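Local coordinates for protein kinase domain-containing protein (Chaetomium thermophilum, PDB 6Z3U) that probably transfers phosphate from ATP to protein serines and threonines, including the RNA polymerase II tail, as the cyclin-dependent kinase subunit of the CAK complex, at residues Glu181-Ile184 against Arg189-Tyr192; Ala194-Ala199 against Asp394-Ser399; Met203-Val208 against Arg375-His380; Pro315-Glu318 against Val323-Leu326; Leu360-Gln365 against Lys370-Arg375. All blocks are in the same frame, centred on the assembly; numbering follows the deposited sequence.

Contact 1. Residues Glu181-Ile184 against Arg189-Tyr192; sequences EMLI and RVRY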
# COMPACT_ATOMS: atom_id res chain seq x y z
N GLU B 181 12.39 23.24 -1.92
CA GLU B 181 13.78 23.35 -2.33
C GLU B 181 14.03 24.67 -3.05
O GLU B 181 15.00 25.38 -2.74
CB GLU B 181 14.16 22.18 -3.23
CG GLU B 181 15.67 22.03 -3.42
CD GLU B 181 16.04 21.66 -4.84
OE1 GLU B 181 16.43 20.50 -5.08
OE2 GLU B 181 15.94 22.54 -5.73
N MET B 182 13.16 25.02 -3.99
CA MET B 182 13.38 26.23 -4.77
C MET B 182 13.26 27.49 -3.91
O MET B 182 13.94 28.48 -4.19
CB MET B 182 12.39 26.29 -5.94
CG MET B 182 10.93 26.22 -5.55
SD MET B 182 9.81 26.16 -6.97
CE MET B 182 10.53 24.84 -7.95
N LEU B 183 12.43 27.46 -2.88
CA LEU B 183 12.41 28.58 -1.94
C LEU B 183 13.73 28.67 -1.19
O LEU B 183 14.32 29.75 -1.08
CB LEU B 183 11.25 28.42 -0.95
CG LEU B 183 9.83 28.58 -1.49
CD1 LEU B 183 8.85 28.67 -0.32
CD2 LEU B 183 9.70 29.79 -2.38
N ILE B 184 14.22 27.54 -0.69
CA ILE B 184 15.48 27.53 0.05
C ILE B 184 16.63 27.97 -0.85
O ILE B 184 17.52 28.71 -0.42
CB ILE B 184 15.74 26.13 0.64
CG1 ILE B 184 14.70 25.83 1.74
CG2 ILE B 184 17.16 26.03 1.18
CD1 ILE B 184 14.67 24.39 2.20
N ARG B 189 16.09 36.36 -3.58
CA ARG B 189 14.77 36.99 -3.61
C ARG B 189 13.81 36.52 -2.53
O ARG B 189 12.92 37.29 -2.15
CB ARG B 189 14.12 36.77 -4.99
CG ARG B 189 15.01 37.24 -6.14
CD ARG B 189 14.36 37.08 -7.52
NE ARG B 189 14.14 35.68 -7.88
CZ ARG B 189 13.69 35.28 -9.06
NH1 ARG B 189 13.52 33.98 -9.30
NH2 ARG B 189 13.42 36.16 -10.02
N VAL B 190 13.95 35.30 -2.02
CA VAL B 190 13.01 34.74 -1.05
C VAL B 190 13.56 34.94 0.35
O VAL B 190 14.66 34.48 0.67
CB VAL B 190 12.74 33.25 -1.33
CG1 VAL B 190 11.99 32.63 -0.16
CG2 VAL B 190 11.95 33.08 -2.60
N ARG B 191 12.76 35.58 1.21
CA ARG B 191 13.12 35.85 2.59
C ARG B 191 12.14 35.13 3.51
O ARG B 191 10.93 35.33 3.40
CB ARG B 191 13.09 37.36 2.89
CG ARG B 191 14.09 38.19 2.11
CD ARG B 191 15.39 38.35 2.88
NE ARG B 191 16.21 37.15 2.83
CZ ARG B 191 16.94 36.79 1.78
NH1 ARG B 191 17.66 35.68 1.82
NH2 ARG B 191 16.96 37.54 0.68
N TYR B 192 12.67 34.30 4.42
CA TYR B 192 11.84 33.62 5.40
C TYR B 192 12.58 33.56 6.73
O TYR B 192 13.82 33.58 6.77
CB TYR B 192 11.44 32.21 4.94
CG TYR B 192 12.54 31.18 4.91
CD1 TYR B 192 12.93 30.51 6.07
CD2 TYR B 192 13.17 30.84 3.72
CE1 TYR B 192 13.93 29.56 6.04
CE2 TYR B 192 14.17 29.89 3.68
CZ TYR B 192 14.54 29.25 4.85
OH TYR B 192 15.53 28.30 4.81
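V190 turns its side chain toward the short helix 180-185, where L183 receives it. Its CB lies 3.8 Å from the carbonyl oxygen L183 O, and the branch then divides. CG1, anti to the backbone N of its own residue (chi1 169°), stays beside the same oxygen. CG2 runs the other way and ends 4.0 Å from L183 CD2, a methyl-to-methyl contact in which the two side chains cross at about a right angle. The isopropyl group therefore straddles the junction between a helix carbonyl and a leucine methyl. In the C-lobe of the protein kinase fold, helix 180-185 is helix αD, and the residues around V190 form the connection that leads into helix αE, 194-213. Two residues further along this connection Y192 makes the second contact, with its hydroxyl alone: Y192 OH lies 4.0 Å from I184 CG1. The ring leaves the backbone between N and the carbonyl carbon (chi1 71°), which carries it back toward αD. The hydroxyl is also hydrogen-bonded to the backbone oxygen of L289 in helix 276-291, and the ring itself meets W200 edge-to-face. R292 adds a polar link between the two segments, its NE bonded to I184 O and its NH2 to V190 O. L183 also leans on W200.

Contact 2. Residues Ala194-Ala199 against Asp394-Ser399; sequences AADIKA and DLPKKS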
# COMPACT_ATOMS: atom_id res chain seq x y z
N ALA B 194 12.28 32.38 11.29
CA ALA B 194 12.06 31.22 12.16
C ALA B 194 10.59 30.84 12.22
O ALA B 194 10.25 29.66 12.24
CB ALA B 194 12.60 31.50 13.56
N ALA B 195 9.70 31.84 12.29
CA ALA B 195 8.28 31.53 12.37
C ALA B 195 7.79 30.81 11.13
O ALA B 195 6.86 30.00 11.20
CB ALA B 195 7.47 32.81 12.60
N ASP B 196 8.40 31.08 9.97
CA ASP B 196 8.04 30.36 8.76
C ASP B 196 8.58 28.94 8.78
O ASP B 196 7.90 28.00 8.34
CB ASP B 196 8.55 31.12 7.54
CG ASP B 196 7.99 32.52 7.45
OD1 ASP B 196 6.77 32.67 7.70
OD2 ASP B 196 8.75 33.46 7.13
N ILE B 197 9.80 28.75 9.27
CA ILE B 197 10.34 27.41 9.42
C ILE B 197 9.42 26.57 10.30
O ILE B 197 9.12 25.41 9.99
CB ILE B 197 11.77 27.47 9.99
CG1 ILE B 197 12.68 28.22 9.02
CG2 ILE B 197 12.30 26.06 10.25
CD1 ILE B 197 14.10 28.40 9.52
N LYS B 198 8.96 27.15 11.41
CA LYS B 198 8.07 26.43 12.32
C LYS B 198 6.76 26.05 11.63
O LYS B 198 6.19 24.99 11.90
CB LYS B 198 7.80 27.27 13.57
CG LYS B 198 6.94 26.56 14.61
CD LYS B 198 6.72 27.41 15.85
CE LYS B 198 7.99 27.57 16.67
NZ LYS B 198 7.76 28.31 17.94
N ALA B 199 6.27 26.92 10.74
CA ALA B 199 5.03 26.61 10.03
C ALA B 199 5.24 25.47 9.04
O ALA B 199 4.41 24.55 8.96
CB ALA B 199 4.50 27.85 9.32
N ASP B 394 0.28 33.72 4.84
CA ASP B 394 1.34 34.71 4.92
C ASP B 394 2.72 34.14 4.63
O ASP B 394 3.71 34.86 4.75
CB ASP B 394 1.34 35.37 6.30
CG ASP B 394 0.14 36.26 6.53
OD1 ASP B 394 -0.85 36.14 5.77
OD2 ASP B 394 0.18 37.08 7.48
N LEU B 395 2.81 32.86 4.25
CA LEU B 395 4.11 32.26 4.00
C LEU B 395 4.72 32.84 2.72
O LEU B 395 4.00 33.30 1.83
CB LEU B 395 3.98 30.75 3.88
CG LEU B 395 3.85 29.96 5.19
CD1 LEU B 395 3.50 28.51 4.92
CD2 LEU B 395 5.13 30.05 5.99
N PRO B 396 6.04 32.80 2.61
CA PRO B 396 6.68 33.30 1.38
C PRO B 396 6.26 32.50 0.16
O PRO B 396 6.10 31.28 0.20
CB PRO B 396 8.18 33.13 1.67
CG PRO B 396 8.29 33.09 3.15
CD PRO B 396 7.03 32.45 3.65
N LYS B 397 6.06 33.22 -0.95
CA LYS B 397 5.76 32.62 -2.24
C LYS B 397 7.00 32.67 -3.13
O LYS B 397 7.89 33.51 -2.94
CB LYS B 397 4.61 33.37 -2.94
CG LYS B 397 3.20 32.89 -2.60
CD LYS B 397 2.90 32.99 -1.11
CE LYS B 397 1.45 32.62 -0.80
NZ LYS B 397 1.24 32.22 0.63
N LYS B 398 7.06 31.76 -4.09
CA LYS B 398 8.15 31.79 -5.06
C LYS B 398 8.06 33.07 -5.88
O LYS B 398 6.98 33.63 -6.09
CB LYS B 398 8.09 30.57 -5.98
CG LYS B 398 6.75 30.40 -6.67
CD LYS B 398 6.86 29.54 -7.92
CE LYS B 398 5.53 29.49 -8.66
NZ LYS B 398 5.05 30.85 -9.06
N SER B 399 9.21 33.55 -6.35
CA SER B 399 9.24 34.78 -7.12
C SER B 399 8.53 34.59 -8.46
O SER B 399 8.25 35.55 -9.18
CB SER B 399 10.67 35.26 -7.35
OG SER B 399 10.70 36.39 -8.20
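This is a partly buried, mainly van der Waals contact in the kinase C-lobe, where the C-terminal tail of the modelled chain folds back over the first turns of helix 194-213, helix αE. L395 and P396 are the tail residues that touch, and D196 and A199, three residues apart on one face of the helix, receive them. The L395 methyl CD2 does most of the work: it is 4.0 Å from A199 CB, and 3.9 Å from D196 CB. With CG beside its own backbone N (chi1 -78°), the leucine slides past the aspartate in the opposite direction, its CD2 3.5 Å from D196 OD1. P396 comes up next to the carboxylate, its CD 3.9 Å from D196 CG and its CG 4.0 Å from D196 OD2. Both oxygens are nevertheless occupied elsewhere, OD1 by the hydroxyl of T390 and OD2 by the backbone N of G193, just ahead of the helix. An alanine here would remove the carboxylate, and is likely to leave T390 OG1 and G193 N without these acceptors and open a gap beside the proline ring. L395 reaches on to W200 and M203, and P396 to Y192 and W200, which places the tail across the αD–αE corner as well as on αE. The tail also braces itself: K397 curls back so that its NZ donates to L395 O at 3.2 Å, approaching 30° from the plane of that carbonyl.

Contact 3. Residues Met203-Val208 against Arg375-His380; sequences MLTRAV and REMLEH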
# COMPACT_ATOMS: atom_id res chain seq x y z
N MET B 203 3.84 21.33 9.10
CA MET B 203 3.19 20.61 8.01
C MET B 203 3.90 19.30 7.71
O MET B 203 3.27 18.24 7.65
CB MET B 203 3.15 21.50 6.76
CG MET B 203 2.28 22.73 6.94
SD MET B 203 2.56 23.97 5.66
CE MET B 203 1.37 25.22 6.15
N LEU B 204 5.23 19.36 7.53
CA LEU B 204 6.00 18.15 7.26
C LEU B 204 5.82 17.11 8.37
O LEU B 204 5.60 15.93 8.10
CB LEU B 204 7.47 18.50 7.08
CG LEU B 204 8.45 17.33 7.01
CD1 LEU B 204 8.04 16.36 5.93
CD2 LEU B 204 9.87 17.83 6.77
N THR B 205 5.90 17.55 9.63
CA THR B 205 5.79 16.60 10.73
C THR B 205 4.42 15.93 10.75
O THR B 205 4.32 14.73 11.01
CB THR B 205 6.06 17.31 12.06
OG1 THR B 205 7.35 17.94 12.01
CG2 THR B 205 6.04 16.32 13.22
N ARG B 206 3.36 16.69 10.45
CA ARG B 206 2.04 16.08 10.38
C ARG B 206 1.96 15.08 9.23
O ARG B 206 1.35 14.01 9.36
CB ARG B 206 0.96 17.15 10.22
CG ARG B 206 0.72 17.99 11.46
CD ARG B 206 -0.53 18.86 11.29
NE ARG B 206 -0.82 19.66 12.47
CZ ARG B 206 -0.42 20.92 12.66
NH1 ARG B 206 0.30 21.54 11.73
NH2 ARG B 206 -0.74 21.55 13.78
N ALA B 207 2.61 15.38 8.10
CA ALA B 207 2.59 14.46 6.97
C ALA B 207 3.27 13.14 7.33
O ALA B 207 2.71 12.06 7.12
CB ALA B 207 3.27 15.10 5.76
N VAL B 208 4.48 13.21 7.89
CA VAL B 208 5.18 11.98 8.26
C VAL B 208 4.45 11.29 9.41
O VAL B 208 4.42 10.05 9.47
CB VAL B 208 6.64 12.28 8.62
CG1 VAL B 208 7.36 11.01 9.04
CG2 VAL B 208 7.34 12.91 7.44
N ARG B 375 4.93 11.11 16.33
CA ARG B 375 3.93 11.52 17.31
C ARG B 375 4.58 12.33 18.43
O ARG B 375 4.09 13.41 18.80
CB ARG B 375 3.21 10.30 17.88
CG ARG B 375 2.55 10.56 19.24
CD ARG B 375 1.63 9.41 19.67
NE ARG B 375 0.32 9.48 19.02
CZ ARG B 375 -0.11 8.65 18.08
NH1 ARG B 375 0.64 7.65 17.64
NH2 ARG B 375 -1.33 8.81 17.56
N GLU B 376 5.68 11.83 18.99
CA GLU B 376 6.40 12.60 19.99
C GLU B 376 6.78 13.97 19.45
O GLU B 376 6.73 14.98 20.17
CB GLU B 376 7.65 11.85 20.44
CG GLU B 376 7.38 10.56 21.20
CD GLU B 376 8.63 9.73 21.40
OE1 GLU B 376 9.64 10.02 20.72
OE2 GLU B 376 8.62 8.80 22.23
N MET B 377 7.14 14.03 18.17
CA MET B 377 7.55 15.29 17.56
C MET B 377 6.43 16.32 17.63
O MET B 377 6.67 17.50 17.90
CB MET B 377 7.98 15.04 16.12
CG MET B 377 9.04 15.98 15.61
SD MET B 377 9.67 15.48 13.99
CE MET B 377 10.59 14.02 14.45
N LEU B 378 5.19 15.88 17.39
CA LEU B 378 4.07 16.82 17.35
C LEU B 378 3.71 17.38 18.72
O LEU B 378 3.13 18.46 18.79
CB LEU B 378 2.84 16.14 16.74
CG LEU B 378 2.90 15.87 15.23
CD1 LEU B 378 1.71 15.05 14.80
CD2 LEU B 378 2.96 17.18 14.45
N GLU B 379 4.04 16.67 19.79
CA GLU B 379 3.75 17.15 21.14
C GLU B 379 4.91 17.92 21.76
O GLU B 379 4.81 18.32 22.93
CB GLU B 379 3.36 15.96 22.03
CG GLU B 379 2.37 15.01 21.36
CD GLU B 379 1.51 14.25 22.36
OE1 GLU B 379 1.26 14.77 23.46
OE2 GLU B 379 1.09 13.12 22.03
N HIS B 380 5.99 18.15 21.02
CA HIS B 380 7.13 18.88 21.54
C HIS B 380 6.76 20.32 21.87
O HIS B 380 5.75 20.86 21.39
CB HIS B 380 8.28 18.84 20.53
CG HIS B 380 9.61 19.19 21.12
ND1 HIS B 380 10.35 20.27 20.70
CD2 HIS B 380 10.33 18.60 22.10
CE1 HIS B 380 11.48 20.33 21.39
NE2 HIS B 380 11.49 19.33 22.25
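Two helices of the kinase C-lobe, the long αE (194-213) and the short αI (374-378), meet here through T205 and R206 on one side and M377 and L378 on the other. T205 is the central residue. A chi1 of -56° puts its OG1 beside the backbone N and its CG2 anti to it; CG2 points into the other helix and wedges between two side chains, 3.4 Å from L378 CD2 and 3.7 Å from M377 CB. The hydroxyl OG1 faces back along its own helix, where it is hydrogen-bonded to M201 O, so the threonine presents its methyl to αI and satisfies its oxygen at home. The sulfur of M377 also lies alongside the threonine, M377 SD being 3.8 Å from T205 CG2, and the bend at chi3 (-71°) turns only the terminal methyl. L378 slides past T205 in the opposite direction, and its CD2 carries on to the aliphatic stem of R206, 3.8 Å from R206 CG, where the two side chains cross at about a right angle. That stem is extended from CG to NE, taking the guanidinium away toward the RING-type domain-containing subunit, with NE in a weak hydrogen bond to its P5 O. F6 of that same subunit packs on L378, so the leucine lies between αE and a partner protein. M377 also touches L359 and T363 of helix 353-363 and I279 of helix 276-291. An interlock of this kind, with αI set against αE by methyl groups and the aliphatic part of an arginine, belongs to the largely helical C-lobe of the protein kinase fold.

Contact 4. Residues Pro315-Glu318 against Val323-Leu326; sequences PTEE and VSKL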
# COMPACT_ATOMS: atom_id res chain seq x y z
N PRO B 315 29.24 6.91 15.68
CA PRO B 315 28.48 5.82 16.32
C PRO B 315 29.42 4.73 16.81
O PRO B 315 30.34 4.31 16.10
CB PRO B 315 27.56 5.32 15.20
CG PRO B 315 28.23 5.73 13.94
CD PRO B 315 28.93 7.02 14.24
N THR B 316 29.19 4.28 18.04
CA THR B 316 30.02 3.26 18.67
C THR B 316 29.13 2.26 19.40
O THR B 316 27.94 2.49 19.59
CB THR B 316 31.03 3.87 19.64
OG1 THR B 316 30.33 4.40 20.78
CG2 THR B 316 31.81 4.98 18.97
N GLU B 317 29.74 1.15 19.81
CA GLU B 317 29.03 0.16 20.62
C GLU B 317 28.54 0.74 21.94
O GLU B 317 27.63 0.17 22.55
CB GLU B 317 29.94 -1.04 20.89
CG GLU B 317 30.19 -1.91 19.68
CD GLU B 317 28.97 -2.72 19.28
OE1 GLU B 317 28.62 -2.71 18.08
OE2 GLU B 317 28.35 -3.34 20.17
N GLU B 318 29.12 1.85 22.40
CA GLU B 318 28.70 2.45 23.66
C GLU B 318 27.37 3.18 23.51
O GLU B 318 26.46 2.99 24.32
CB GLU B 318 29.79 3.41 24.16
CG GLU B 318 31.02 2.72 24.74
CD GLU B 318 31.71 1.82 23.74
OE1 GLU B 318 32.01 0.65 24.09
OE2 GLU B 318 31.95 2.27 22.59
N VAL B 323 25.93 -1.74 16.70
CA VAL B 323 26.07 -0.98 15.46
C VAL B 323 27.15 -1.60 14.58
O VAL B 323 26.97 -1.74 13.36
CB VAL B 323 26.37 0.50 15.77
CG1 VAL B 323 27.70 0.64 16.51
CG2 VAL B 323 26.36 1.32 14.50
N SER B 324 28.27 -2.00 15.17
CA SER B 324 29.37 -2.59 14.41
C SER B 324 29.01 -3.94 13.80
O SER B 324 29.82 -4.49 13.05
CB SER B 324 30.60 -2.75 15.31
OG SER B 324 30.32 -3.62 16.39
N LYS B 325 27.83 -4.48 14.10
CA LYS B 325 27.38 -5.75 13.56
C LYS B 325 26.45 -5.58 12.36
O LYS B 325 25.89 -6.57 11.88
CB LYS B 325 26.68 -6.57 14.64
CG LYS B 325 27.45 -6.68 15.95
CD LYS B 325 28.83 -7.28 15.74
CE LYS B 325 29.45 -7.73 17.06
NZ LYS B 325 29.56 -6.61 18.04
N LEU B 326 26.26 -4.36 11.88
CA LEU B 326 25.36 -4.13 10.76
C LEU B 326 25.97 -4.69 9.47
O LEU B 326 27.19 -4.75 9.33
CB LEU B 326 25.07 -2.64 10.60
CG LEU B 326 23.76 -2.04 11.13
CD1 LEU B 326 22.80 -3.05 11.74
CD2 LEU B 326 24.07 -0.94 12.14
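The carboxylate of E317 is the flat group of this contact, and S324 holds one of its oxygens twice. S324 N approaches OE1 nearly along the C–O axis, at 3.0 Å with an N-H...O angle of 151°. S324 OG donates to the same E317 OE1 from above the carboxylate plane, 51° out of it, at 2.6 Å. The other oxygen, OE2, is hydrogen-bonded to the backbone N of G322, so both ends of the group are engaged by the turn it faces. A bend at chi2 (-72°) brings the acid across to the start of the 3-10 turn 323-325. K325 NZ stands 4.0 Å from E317 OE1, beyond a salt bridge, and makes a weak bond to S324 OG. Next to these polar bonds V323 CG1 lies 3.6 Å from T316 O, and V323 CG2 meets P315 CB, both residues also packing on F268. T316 OG1 accepts from E318 N, an ST turn. The residues belong to the GTP...WP stretch of CDKs, in the insert characteristic of CMGC kinases. Replacing the glutamate by an alanine would probably leave S324 N and S324 OG without OE1 and G322 N without OE2, setting the turn free to shift. Three donors and a nearby lysine would be expected to favour the charged form of this glutamate.

Contact 5. Residues Leu360-Gln365 against Lys370-Arg375; sequences LWRTLQ and KRITAR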
# COMPACT_ATOMS: atom_id res chain seq x y z
N LEU B 360 15.54 19.52 16.91
CA LEU B 360 16.50 19.11 15.89
C LEU B 360 17.42 18.01 16.41
O LEU B 360 17.65 17.01 15.74
CB LEU B 360 17.33 20.32 15.44
CG LEU B 360 17.90 20.36 14.02
CD1 LEU B 360 19.26 21.05 14.03
CD2 LEU B 360 18.00 18.99 13.37
N TRP B 361 17.93 18.19 17.63
CA TRP B 361 18.87 17.23 18.19
C TRP B 361 18.22 15.87 18.44
O TRP B 361 18.88 14.84 18.29
CB TRP B 361 19.45 17.79 19.49
CG TRP B 361 20.35 16.86 20.22
CD1 TRP B 361 21.66 16.61 19.95
CD2 TRP B 361 20.02 16.07 21.37
NE1 TRP B 361 22.17 15.70 20.85
CE2 TRP B 361 21.17 15.36 21.73
CE3 TRP B 361 18.85 15.89 22.11
CZ2 TRP B 361 21.20 14.48 22.81
CZ3 TRP B 361 18.88 15.02 23.19
CH2 TRP B 361 20.04 14.33 23.52
N ARG B 362 16.94 15.85 18.81
CA ARG B 362 16.27 14.57 19.04
C ARG B 362 16.03 13.82 17.74
O ARG B 362 16.00 12.59 17.74
CB ARG B 362 14.96 14.78 19.79
CG ARG B 362 15.13 15.34 21.20
CD ARG B 362 13.86 15.18 22.02
NE ARG B 362 13.87 16.01 23.22
CZ ARG B 362 14.50 15.70 24.35
NH1 ARG B 362 15.18 14.56 24.45
NH2 ARG B 362 14.45 16.52 25.39
N THR B 363 15.84 14.54 16.63
CA THR B 363 15.63 13.88 15.35
C THR B 363 16.91 13.30 14.77
O THR B 363 16.84 12.45 13.88
CB THR B 363 15.02 14.84 14.33
OG1 THR B 363 15.95 15.90 14.06
CG2 THR B 363 13.72 15.43 14.84
N LEU B 364 18.07 13.75 15.24
CA LEU B 364 19.36 13.31 14.72
C LEU B 364 20.11 12.46 15.74
O LEU B 364 21.33 12.59 15.89
CB LEU B 364 20.20 14.51 14.29
CG LEU B 364 19.53 15.44 13.27
CD1 LEU B 364 20.49 16.54 12.83
CD2 LEU B 364 19.01 14.66 12.07
N GLN B 365 19.40 11.60 16.44
CA GLN B 365 20.03 10.62 17.31
C GLN B 365 20.57 9.47 16.46
O GLN B 365 19.86 8.94 15.60
CB GLN B 365 19.04 10.09 18.35
CG GLN B 365 18.58 11.15 19.34
CD GLN B 365 19.73 11.70 20.17
OE1 GLN B 365 20.31 10.99 20.99
NE2 GLN B 365 20.06 12.96 19.94
N LYS B 370 16.57 5.50 20.16
CA LYS B 370 16.44 6.71 20.96
C LYS B 370 16.10 7.94 20.13
O LYS B 370 16.05 9.05 20.67
CB LYS B 370 17.73 6.97 21.76
CG LYS B 370 18.98 7.22 20.91
CD LYS B 370 20.26 7.08 21.73
CE LYS B 370 21.52 7.39 20.91
NZ LYS B 370 21.74 8.85 20.69
N ARG B 371 15.87 7.77 18.83
CA ARG B 371 15.42 8.87 17.99
C ARG B 371 13.94 9.16 18.26
O ARG B 371 13.14 8.24 18.43
CB ARG B 371 15.63 8.52 16.52
CG ARG B 371 15.96 9.69 15.61
CD ARG B 371 16.35 9.20 14.23
NE ARG B 371 17.61 8.46 14.25
CZ ARG B 371 18.01 7.60 13.32
NH1 ARG B 371 17.23 7.33 12.28
NH2 ARG B 371 19.18 6.98 13.44
N ILE B 372 13.59 10.44 18.26
CA ILE B 372 12.21 10.81 18.54
C ILE B 372 11.30 10.28 17.43
O ILE B 372 11.72 10.10 16.28
CB ILE B 372 12.08 12.34 18.69
CG1 ILE B 372 10.66 12.72 19.10
CG2 ILE B 372 12.46 13.04 17.40
CD1 ILE B 372 10.49 14.18 19.44
N THR B 373 10.05 10.01 17.79
CA THR B 373 9.05 9.55 16.83
C THR B 373 8.24 10.73 16.31
O THR B 373 8.29 11.84 16.84
CB THR B 373 8.13 8.52 17.48
OG1 THR B 373 7.31 9.17 18.46
CG2 THR B 373 8.94 7.42 18.14
N ALA B 374 7.47 10.47 15.25
CA ALA B 374 6.67 11.54 14.66
C ALA B 374 5.59 12.03 15.63
O ALA B 374 5.36 13.24 15.74
CB ALA B 374 6.05 11.08 13.35
N ARG B 375 4.93 11.11 16.33
CA ARG B 375 3.93 11.52 17.31
C ARG B 375 4.58 12.33 18.43
O ARG B 375 4.09 13.41 18.80
CB ARG B 375 3.21 10.30 17.88
CG ARG B 375 2.55 10.56 19.24
CD ARG B 375 1.63 9.41 19.67
NE ARG B 375 0.32 9.48 19.02
CZ ARG B 375 -0.11 8.65 18.08
NH1 ARG B 375 0.64 7.65 17.64
NH2 ARG B 375 -1.33 8.81 17.56
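Hydrogen bonds dominate, and R371 makes two of them to Q365. Its guanidinium grips Q365 O side-on, with NE at 2.7 Å and NH2 at 3.0 Å from that one oxygen, the acceptor lying at the guanidinium edge and both donors in the carbonyl plane. One residue on, the backbone N of I372 donates to R362 O at 3.3 Å, nearly straight at 173° but from above the carbonyl plane. The side chain of Q365 is used as well: its OE1 accepts from K370 NZ at 2.6 Å, and its NE2 donates to W361 O. That bond helps fix the rotation of the amide, whose NE2 sits 3.2 Å above one face of the W361 ring, over its centre. Apolar contacts are fewer. I372 CG2 lies 3.7 Å from T363 CG2, the two side chains running side by side, and 3.9 Å from R362 CB. R371 also forms a salt bridge with E265; an arginine of the αH–αI loop paired with the APE-motif glutamate is a hallmark of the protein kinase fold. The loop thus ties the end of helix 353-363 to the start of helix 374-378, with R371 leaning on I279 and W280 of helix 276-291.

How the contacts relate
Four of the five contacts form a chain through the C-lobe. Contacts 1 and 2 are 8 Å apart between centres and touch where Y192 packs on I197. Contacts 2 and 3 share helix 194-213 and meet through L395 CD1 and M203 CE, 4.1 Å apart. Contacts 3 and 5 share R375 and helix 374-378, their centres 11 Å apart, with M377 CE 3.5 Å from T363 CG2. Contact 4 stands aside, its centre 19 Å from that of contact 5. All lie away from the predicted ATP site and D220, the predicted proton acceptor, although V208 touches I221 and E181 touches P223 and N224 of the nearby catalytic loop.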